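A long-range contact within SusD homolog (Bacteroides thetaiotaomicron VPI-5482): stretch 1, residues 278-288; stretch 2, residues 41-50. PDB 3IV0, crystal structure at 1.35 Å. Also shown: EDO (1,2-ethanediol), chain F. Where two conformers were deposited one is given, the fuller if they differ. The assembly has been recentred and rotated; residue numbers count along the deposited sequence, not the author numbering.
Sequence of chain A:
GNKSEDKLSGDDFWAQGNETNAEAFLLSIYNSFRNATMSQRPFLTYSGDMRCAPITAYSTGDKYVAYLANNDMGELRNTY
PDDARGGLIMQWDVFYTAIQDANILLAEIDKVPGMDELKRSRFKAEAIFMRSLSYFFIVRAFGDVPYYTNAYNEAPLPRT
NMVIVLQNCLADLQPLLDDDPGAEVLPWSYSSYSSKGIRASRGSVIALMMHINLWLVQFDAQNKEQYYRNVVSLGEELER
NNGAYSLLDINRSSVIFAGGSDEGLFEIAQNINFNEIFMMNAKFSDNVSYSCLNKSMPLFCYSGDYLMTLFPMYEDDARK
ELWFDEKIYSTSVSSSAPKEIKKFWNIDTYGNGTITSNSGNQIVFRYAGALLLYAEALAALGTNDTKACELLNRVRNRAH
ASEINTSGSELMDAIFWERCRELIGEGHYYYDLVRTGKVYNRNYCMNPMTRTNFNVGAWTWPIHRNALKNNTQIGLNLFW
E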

# COMPACT_ATOMS: atom_id res chain seq x y z
N PHE A 278 15.20 -3.19 -3.79
CA PHE A 278 13.98 -3.81 -4.24
C PHE A 278 14.22 -4.47 -5.58
O PHE A 278 15.05 -4.02 -6.33
CB PHE A 278 12.89 -2.76 -4.41
CG PHE A 278 12.54 -1.96 -3.13
CD1 PHE A 278 12.66 -2.50 -1.84
CD2 PHE A 278 12.02 -0.67 -3.26
CE1 PHE A 278 12.30 -1.75 -0.75
CE2 PHE A 278 11.65 0.07 -2.17
CZ PHE A 278 11.79 -0.46 -0.90
N MSE A 279 13.43 -5.48 -5.92
CA MSE A 279 13.45 -5.98 -7.27
C MSE A 279 13.07 -4.87 -8.23
O MSE A 279 12.15 -4.10 -7.96
CB MSE A 279 12.45 -7.08 -7.43
CG MSE A 279 12.84 -8.33 -6.80
SE MSE A 279 11.48 -9.72 -6.91
CE MSE A 279 11.38 -9.82 -8.73
N MSE A 280 13.76 -4.78 -9.35
CA MSE A 280 13.43 -3.82 -10.36
C MSE A 280 11.94 -3.91 -10.73
O MSE A 280 11.24 -2.89 -10.80
CB MSE A 280 14.30 -4.08 -11.57
CG MSE A 280 14.09 -3.10 -12.62
SE MSE A 280 15.48 -3.11 -13.96
CE MSE A 280 16.57 -2.86 -13.09
N ASN A 281 11.45 -5.13 -10.94
CA ASN A 281 10.08 -5.36 -11.39
C ASN A 281 9.05 -5.06 -10.29
O ASN A 281 7.86 -4.96 -10.54
CB ASN A 281 9.95 -6.80 -11.92
CG ASN A 281 8.71 -7.06 -12.73
OD1 ASN A 281 8.21 -6.22 -13.53
ND2 ASN A 281 8.22 -8.25 -12.58
N ALA A 282 9.52 -4.97 -9.05
CA ALA A 282 8.68 -4.59 -7.91
C ALA A 282 8.43 -3.10 -7.78
O ALA A 282 7.51 -2.66 -7.07
CB ALA A 282 9.29 -5.08 -6.60
N LYS A 283 9.27 -2.30 -8.44
CA LYS A 283 9.19 -0.85 -8.37
C LYS A 283 8.37 -0.34 -9.54
O LYS A 283 8.81 -0.41 -10.70
CB LYS A 283 10.59 -0.24 -8.38
CG LYS A 283 11.36 -0.60 -7.11
CD LYS A 283 12.72 0.05 -7.04
CE LYS A 283 13.76 -0.77 -7.75
NZ LYS A 283 15.16 -0.30 -7.42
N PHE A 284 7.21 0.21 -9.24
CA PHE A 284 6.35 0.75 -10.29
C PHE A 284 7.13 1.64 -11.24
O PHE A 284 7.03 1.50 -12.50
CB PHE A 284 5.23 1.56 -9.62
CG PHE A 284 4.29 2.27 -10.58
CD1 PHE A 284 3.22 1.59 -11.12
CD2 PHE A 284 4.48 3.59 -10.91
CE1 PHE A 284 2.32 2.22 -11.97
CE2 PHE A 284 3.57 4.22 -11.77
CZ PHE A 284 2.52 3.50 -12.30
N SER A 285 7.92 2.54 -10.70
CA SER A 285 8.68 3.47 -11.52
C SER A 285 9.51 2.73 -12.60
O SER A 285 9.59 3.20 -13.75
CB SER A 285 9.57 4.33 -10.63
OG SER A 285 10.15 5.39 -11.38
N ASP A 286 10.15 1.62 -12.23
CA ASP A 286 11.01 0.89 -13.16
C ASP A 286 10.23 0.14 -14.21
O ASP A 286 10.81 -0.34 -15.18
CB ASP A 286 12.00 -0.01 -12.43
CG ASP A 286 13.15 0.78 -11.80
OD1 ASP A 286 13.48 1.88 -12.28
OD2 ASP A 286 13.80 0.25 -10.86
N ASN A 287 8.91 0.04 -14.02
CA ASN A 287 8.08 -0.60 -15.00
C ASN A 287 7.45 0.40 -15.99
O ASN A 287 6.94 -0.03 -17.04
CB ASN A 287 6.98 -1.42 -14.30
CG ASN A 287 7.53 -2.63 -13.56
OD1 ASN A 287 8.51 -3.25 -13.98
ND2 ASN A 287 6.89 -2.97 -12.45
N VAL A 288 7.47 1.69 -15.65
CA VAL A 288 6.81 2.71 -16.47
C VAL A 288 7.80 3.76 -16.95
O VAL A 288 7.38 4.81 -17.43
CB VAL A 288 5.64 3.39 -15.74
CG1 VAL A 288 4.57 2.35 -15.46
CG2 VAL A 288 6.11 4.05 -14.48
C1 EDO F . 12.46 -2.72 -14.88
O1 EDO F . 12.87 -2.17 -16.11
C2 EDO F . 11.39 -3.81 -14.90
O2 EDO F . 10.56 -3.74 -16.04
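Stretch 2 (41-50) RPFLTYSGDM

Stretch 2 enters the contact as an extended Arg-41, followed by Pro-42, where the chain turns (psi 48°) into a helix from Phe-43 to Met-50. Pro-42 occupies the N-cap position, and its carbonyl accepts the first helical bond, Tyr-46 N to Pro-42 O at 3.1 Å. Toward the far end the helix widens into a pi-type turn, where Thr-45 O receives both Asp-49 N (3.0 Å) and Met-50 N (3.1 Å). Stretch 1 is more irregular: a 3-10 turn spans Met-280 to Ala-282, Lys-283 breaks it with an extended psi of 113°, and a weakly bonded helical turn follows. The backbones come closest where the 3-10 turn meets the start of the helix, with Ala-282 CA 3.9 Å from Pro-42 CA. Beyond this point Phe-284 reaches both Thr-45 and Asp-49, and Asn-287 also approaches Thr-45 (Asn-287 ND2 to Thr-45 CG2, 4.1 Å).

So close an approach suits small, compact residues. Ala-282 CB lies 3.9 Å from Pro-42 CB, and Pro-42, whose ring carries its nitrogen, needs no amide partner at the start of a helix. Beside this pair the selenomethionine Met-279 supplies a flexible apolar arm: its CE is 4.1 Å from Pro-42 CD, while its SE lies 3.6 Å from Arg-41 N. The guanidinium of Arg-41 finds its partners elsewhere in the structure.

Thr-45 is the center of the helix's contact. Its methyl CG2 packs 3.4 Å from Ala-282 O and 3.5 Å from Asn-281 O, while its hydroxyl donates to Asp-49 OD2 (OG1 to OD2, 2.7 Å). The same OG1 lies at the edge of the Phe-284 ring, 3.7 Å from Phe-284 CB, and Phe-284 CD1 is 3.8 Å from Asp-49 OD2. Threonine suits the site because its compact methyl fits close against the backbone of stretch 1, while its hydroxyl is held by Asp-49 and by water.

Two waters join the stretches where direct polar bonds are not evident. Water 1 accepts from Thr-45 N (2.9 Å) and donates to Ala-282 O (2.8 Å), serving an amide in the first turn of the helix. Water 2 donates to Thr-45 OG1 (2.7 Å) and accepts from Asn-287 ND2 (2.9 Å). That same ND2 also donates to Asn-281 O at 2.9 Å, so the Asn-287 amide ties the 3-10 turn to the following segment while reaching the helix through water. Tyr-46 starts sideways, but its long side chain brings the phenol end to the side chain of Asn-281.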

# COMPACT_ATOMS: atom_id res chain seq x y z
N ARG A 41 9.49 -10.53 -3.98
CA ARG A 41 8.27 -10.62 -4.85
C ARG A 41 7.87 -9.21 -5.24
O ARG A 41 7.95 -8.29 -4.42
CB ARG A 41 7.06 -11.21 -4.10
CG ARG A 41 7.14 -12.63 -3.72
CD ARG A 41 7.82 -12.82 -2.36
NE ARG A 41 8.05 -14.23 -2.04
CZ ARG A 41 7.11 -15.03 -1.53
NH1 ARG A 41 5.90 -14.55 -1.27
NH2 ARG A 41 7.37 -16.32 -1.29
N PRO A 42 7.36 -9.01 -6.47
CA PRO A 42 6.73 -7.73 -6.80
C PRO A 42 5.27 -7.67 -6.37
O PRO A 42 4.39 -7.28 -7.14
CB PRO A 42 6.89 -7.69 -8.31
CG PRO A 42 6.74 -9.11 -8.72
CD PRO A 42 7.39 -9.91 -7.63
N PHE A 43 5.03 -8.08 -5.15
CA PHE A 43 3.67 -8.21 -4.62
C PHE A 43 2.90 -6.93 -4.64
O PHE A 43 1.78 -6.89 -5.12
CB PHE A 43 3.75 -8.76 -3.18
CG PHE A 43 2.46 -8.75 -2.42
CD1 PHE A 43 2.03 -7.59 -1.77
CD2 PHE A 43 1.68 -9.88 -2.32
CE1 PHE A 43 0.85 -7.58 -1.05
CE2 PHE A 43 0.51 -9.89 -1.56
CZ PHE A 43 0.09 -8.72 -0.96
N LEU A 44 3.47 -5.86 -4.10
CA LEU A 44 2.70 -4.62 -3.95
C LEU A 44 2.33 -4.02 -5.29
O LEU A 44 1.17 -3.59 -5.47
CB LEU A 44 3.44 -3.63 -3.05
CG LEU A 44 2.68 -2.36 -2.67
CD1 LEU A 44 1.27 -2.65 -2.16
CD2 LEU A 44 3.50 -1.68 -1.59
N THR A 45 3.23 -3.98 -6.25
CA THR A 45 2.88 -3.32 -7.48
C THR A 45 1.99 -4.20 -8.36
O THR A 45 1.06 -3.69 -9.01
CB THR A 45 4.13 -2.77 -8.21
OG1 THR A 45 3.71 -1.84 -9.23
CG2 THR A 45 4.93 -3.82 -8.91
N TYR A 46 2.21 -5.51 -8.39
CA TYR A 46 1.33 -6.37 -9.18
C TYR A 46 -0.07 -6.29 -8.62
O TYR A 46 -1.05 -6.20 -9.39
CB TYR A 46 1.79 -7.84 -9.19
CG TYR A 46 2.88 -8.23 -10.13
CD1 TYR A 46 3.91 -7.40 -10.47
CD2 TYR A 46 2.86 -9.52 -10.66
CE1 TYR A 46 4.94 -7.84 -11.30
CE2 TYR A 46 3.83 -9.95 -11.49
CZ TYR A 46 4.87 -9.11 -11.81
OH TYR A 46 5.88 -9.63 -12.63
N SER A 47 -0.18 -6.43 -7.30
CA SER A 47 -1.48 -6.54 -6.66
C SER A 47 -2.23 -5.23 -6.48
O SER A 47 -3.48 -5.22 -6.42
CB SER A 47 -1.34 -7.21 -5.28
OG SER A 47 -0.71 -6.35 -4.33
N GLY A 48 -1.51 -4.13 -6.37
CA GLY A 48 -2.11 -2.83 -6.08
C GLY A 48 -2.12 -1.85 -7.23
O GLY A 48 -3.06 -1.05 -7.33
N ASP A 49 -1.09 -1.84 -8.07
CA ASP A 49 -1.08 -0.91 -9.22
C ASP A 49 -1.65 -1.55 -10.49
O ASP A 49 -2.40 -0.91 -11.21
CB ASP A 49 0.34 -0.48 -9.50
CG ASP A 49 0.94 0.28 -8.38
OD1 ASP A 49 0.34 1.28 -7.96
OD2 ASP A 49 2.05 -0.10 -7.94
N MSE A 50 -1.26 -2.77 -10.80
CA MSE A 50 -1.43 -3.33 -12.14
C MSE A 50 -2.76 -4.06 -12.34
O MSE A 50 -3.32 -4.08 -13.45
CB MSE A 50 -0.25 -4.27 -12.43
CG MSE A 50 1.12 -3.54 -12.51
SE MSE A 50 2.53 -4.77 -12.73
CE MSE A 50 2.28 -5.22 -14.59
O HOH W 1 6.03 -4.59 -5.63
O HOH W 2 4.26 -1.90 -11.88